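PDB 4PFI: TRAP dicarboxylate transporter-DctP subunit from Marinobacter aquaeolei, which probably binds a carboxylate-bearing solute in the periplasm and delivers it to a TRAP-type membrane transporter. Local coordinates for residues 94-99 / 253-258. Residues are numbered along the deposited sequence; the frame is centred on the assembly and turned at random.
Sequences VNLAFA and EDWFAG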
ATOM      1  N   VAL A  94     -20.547   0.100  -5.780  1.00 40.02           N
ATOM      2  CA  VAL A  94     -19.988  -1.163  -5.311  1.00 37.39           C
ATOM      3  C   VAL A  94     -20.026  -1.221  -3.793  1.00 34.51           C
ATOM      4  O   VAL A  94     -20.067  -0.189  -3.121  1.00 38.75           O
ATOM      5  CB  VAL A  94     -18.527  -1.382  -5.781  1.00 36.39           C
ATOM      6  CG1 VAL A  94     -18.459  -1.410  -7.296  1.00 33.30           C
ATOM      7  CG2 VAL A  94     -17.616  -0.314  -5.199  1.00 34.61           C
ATOM      8  N   ASN A  95     -19.992  -2.428  -3.247  1.00 33.88           N
ATOM      9  CA  ASN A  95     -20.052  -2.594  -1.803  1.00 37.69           C
ATOM     10  C   ASN A  95     -18.673  -2.469  -1.151  1.00 39.57           C
ATOM     11  O   ASN A  95     -18.530  -1.866  -0.087  1.00 41.49           O
ATOM     12  CB  ASN A  95     -20.645  -3.966  -1.452  1.00 39.09           C
ATOM     13  CG  ASN A  95     -21.942  -4.250  -2.182  1.00 42.80           C
ATOM     14  OD1 ASN A  95     -21.960  -4.890  -3.230  1.00 42.84           O
ATOM     15  ND2 ASN A  95     -23.035  -3.767  -1.631  1.00 47.42           N
ATOM     16  N   LEU A  96     -17.677  -3.075  -1.791  1.00 35.13           N
ATOM     17  CA  LEU A  96     -16.351  -3.249  -1.210  1.00 30.20           C
ATOM     18  C   LEU A  96     -15.270  -2.841  -2.199  1.00 29.88           C
ATOM     19  O   LEU A  96     -15.380  -3.100  -3.397  1.00 29.01           O
ATOM     20  CB  LEU A  96     -16.133  -4.725  -0.853  1.00 32.75           C
ATOM     21  CG  LEU A  96     -16.975  -5.355   0.259  1.00 35.90           C
ATOM     22  CD1 LEU A  96     -16.967  -6.898   0.160  1.00 35.09           C
ATOM     23  CD2 LEU A  96     -16.456  -4.888   1.630  1.00 34.49           C
ATOM     24  N   ALA A  97     -14.197  -2.247  -1.692  1.00 29.97           N
ATOM     25  CA  ALA A  97     -13.063  -1.890  -2.540  1.00 29.55           C
ATOM     26  C   ALA A  97     -11.783  -1.799  -1.741  1.00 27.51           C
ATOM     27  O   ALA A  97     -11.795  -1.618  -0.527  1.00 26.49           O
ATOM     28  CB  ALA A  97     -13.304  -0.574  -3.240  1.00 27.84           C
ATOM     29  N   PHE A  98     -10.675  -1.945  -2.448  1.00 26.64           N
ATOM     30  CA  PHE A  98      -9.383  -1.626  -1.897  1.00 26.73           C
ATOM     31  C   PHE A  98      -9.158  -0.135  -2.097  1.00 28.18           C
ATOM     32  O   PHE A  98      -9.581   0.446  -3.096  1.00 27.33           O
ATOM     33  CB  PHE A  98      -8.297  -2.434  -2.598  1.00 24.63           C
ATOM     34  CG  PHE A  98      -8.075  -3.790  -1.991  1.00 27.00           C
ATOM     35  CD1 PHE A  98      -7.470  -3.909  -0.747  1.00 26.45           C
ATOM     36  CD2 PHE A  98      -8.452  -4.944  -2.655  1.00 23.99           C
ATOM     37  CE1 PHE A  98      -7.257  -5.149  -0.176  1.00 24.00           C
ATOM     38  CE2 PHE A  98      -8.227  -6.176  -2.082  1.00 23.92           C
ATOM     39  CZ  PHE A  98      -7.631  -6.275  -0.842  1.00 23.00           C
ATOM     40  N   ALA A  99      -8.492   0.488  -1.139  1.00 29.94           N
ATOM     41  CA  ALA A  99      -8.119   1.893  -1.265  1.00 28.15           C
ATOM     42  C   ALA A  99      -6.752   2.058  -0.634  1.00 28.29           C
ATOM     43  O   ALA A  99      -6.571   1.794   0.548  1.00 31.45           O
ATOM     44  CB  ALA A  99      -9.133   2.800  -0.571  1.00 25.72           C
ATOM     45  N   GLU A 253     -20.885   2.947   3.551  1.00 50.24           N
ATOM     46  CA  GLU A 253     -21.168   3.222   4.949  1.00 56.28           C
ATOM     47  C   GLU A 253     -22.530   2.708   5.402  1.00 61.36           C
ATOM     48  O   GLU A 253     -22.686   2.237   6.535  1.00 59.58           O
ATOM     49  CB  GLU A 253     -21.107   4.722   5.164  1.00 61.79           C
ATOM     50  CG  GLU A 253     -20.694   5.125   6.539  1.00 65.74           C
ATOM     51  CD  GLU A 253     -20.050   6.483   6.524  1.00 67.78           C
ATOM     52  OE1 GLU A 253     -20.399   7.287   5.631  1.00 67.61           O
ATOM     53  OE2 GLU A 253     -19.175   6.738   7.375  1.00 70.37           O
ATOM     54  N   ASP A 254     -23.510   2.798   4.508  1.00 63.06           N
ATOM     55  CA  ASP A 254     -24.886   2.443   4.843  1.00 66.40           C
ATOM     56  C   ASP A 254     -25.153   0.968   4.580  1.00 63.77           C
ATOM     57  O   ASP A 254     -25.859   0.314   5.345  1.00 60.78           O
ATOM     58  CB  ASP A 254     -25.868   3.305   4.048  1.00 68.51           C
ATOM     59  CG  ASP A 254     -25.830   4.776   4.462  1.00 69.77           C
ATOM     60  OD1 ASP A 254     -25.749   5.057   5.679  1.00 66.00           O
ATOM     61  OD2 ASP A 254     -25.883   5.649   3.567  1.00 71.88           O
ATOM     62  N   TRP A 255     -24.580   0.445   3.500  1.00 61.70           N
ATOM     63  CA  TRP A 255     -24.689  -0.975   3.202  1.00 58.81           C
ATOM     64  C   TRP A 255     -24.147  -1.791   4.369  1.00 56.21           C
ATOM     65  O   TRP A 255     -24.757  -2.768   4.802  1.00 56.16           O
ATOM     66  CB  TRP A 255     -23.923  -1.302   1.930  1.00 58.02           C
ATOM     67  CG  TRP A 255     -23.774  -2.777   1.689  1.00 60.22           C
ATOM     68  CD1 TRP A 255     -24.701  -3.624   1.150  1.00 59.35           C
ATOM     69  CD2 TRP A 255     -22.622  -3.579   1.981  1.00 58.44           C
ATOM     70  NE1 TRP A 255     -24.200  -4.898   1.091  1.00 59.19           N
ATOM     71  CE2 TRP A 255     -22.924  -4.899   1.593  1.00 58.20           C
ATOM     72  CE3 TRP A 255     -21.367  -3.309   2.537  1.00 53.44           C
ATOM     73  CZ2 TRP A 255     -22.018  -5.948   1.740  1.00 54.69           C
ATOM     74  CZ3 TRP A 255     -20.468  -4.352   2.682  1.00 50.65           C
ATOM     75  CH2 TRP A 255     -20.799  -5.655   2.287  1.00 52.33           C
ATOM     76  N   PHE A 256     -22.998  -1.376   4.884  1.00 54.96           N
ATOM     77  CA  PHE A 256     -22.402  -2.050   6.025  1.00 53.71           C
ATOM     78  C   PHE A 256     -23.354  -2.024   7.218  1.00 56.45           C
ATOM     79  O   PHE A 256     -23.633  -3.051   7.833  1.00 59.33           O
ATOM     80  CB  PHE A 256     -21.086  -1.383   6.413  1.00 45.75           C
ATOM     81  CG  PHE A 256     -20.369  -2.074   7.532  1.00 43.43           C
ATOM     82  CD1 PHE A 256     -19.808  -3.324   7.343  1.00 45.08           C
ATOM     83  CD2 PHE A 256     -20.255  -1.480   8.769  1.00 47.19           C
ATOM     84  CE1 PHE A 256     -19.144  -3.966   8.375  1.00 46.22           C
ATOM     85  CE2 PHE A 256     -19.594  -2.120   9.810  1.00 47.29           C
ATOM     86  CZ  PHE A 256     -19.037  -3.360   9.611  1.00 45.71           C
ATOM     87  N   ALA A 257     -23.831  -0.829   7.544  1.00 54.83           N
ATOM     88  CA  ALA A 257     -24.690  -0.622   8.699  1.00 55.34           C
ATOM     89  C   ALA A 257     -26.032  -1.330   8.509  1.00 59.24           C
ATOM     90  O   ALA A 257     -26.640  -1.778   9.474  1.00 57.77           O
ATOM     91  CB  ALA A 257     -24.897   0.867   8.930  1.00 53.84           C
ATOM     92  N   GLY A 258     -26.474  -1.430   7.257  1.00 61.98           N
ATOM     93  CA  GLY A 258     -27.707  -2.114   6.902  1.00 65.17           C
ATOM     94  C   GLY A 258     -27.442  -3.560   6.534  1.00 67.14           C
ATOM     95  O   GLY A 258     -27.717  -3.997   5.412  1.00 67.95           O
TER
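N95 sets its CB and amide over one face of the W255 indole where strand 96-99 of a TRAP solute-binding protein begins, beside the short helix 253-257 that directly follows the antiparallel neighbour strand 244-252. The backbone of N95 pairs with N252, so the asparagine and the first turn of the helix are held side by side at one end of this strand pair. From there CB of N95 makes a CH-pi contact over the six-membered ring, 3.8 Å from its centroid and only 5° off the normal. The side-chain amide continues across the same face to the pyrrole half, its plane tilted 48° to the ring. N95 ND2 rides above the indole plane, toward the rim, and comes within 3.2 Å of W255 NE1; both are donors, so the pair is a van der Waals approach over the face and not a hydrogen bond. OD1 of N95 accepts from the backbone N of R39, which helps set the rotation of the amide. W255 reaches the asparagine because its CG stands anti to the backbone N (chi1 169°), sending the indole off the helix toward the strand. With an alanine here in place of W255, the CB and amide of N95 would probably lose their aromatic floor, and a gap is likely to open beside W38 and L267, which also touch the indole. Next along the strand, one methyl of buried L96 meets the benzo part of the indole obliquely, L96 CD2 standing 4.2 Å from W255 CZ3.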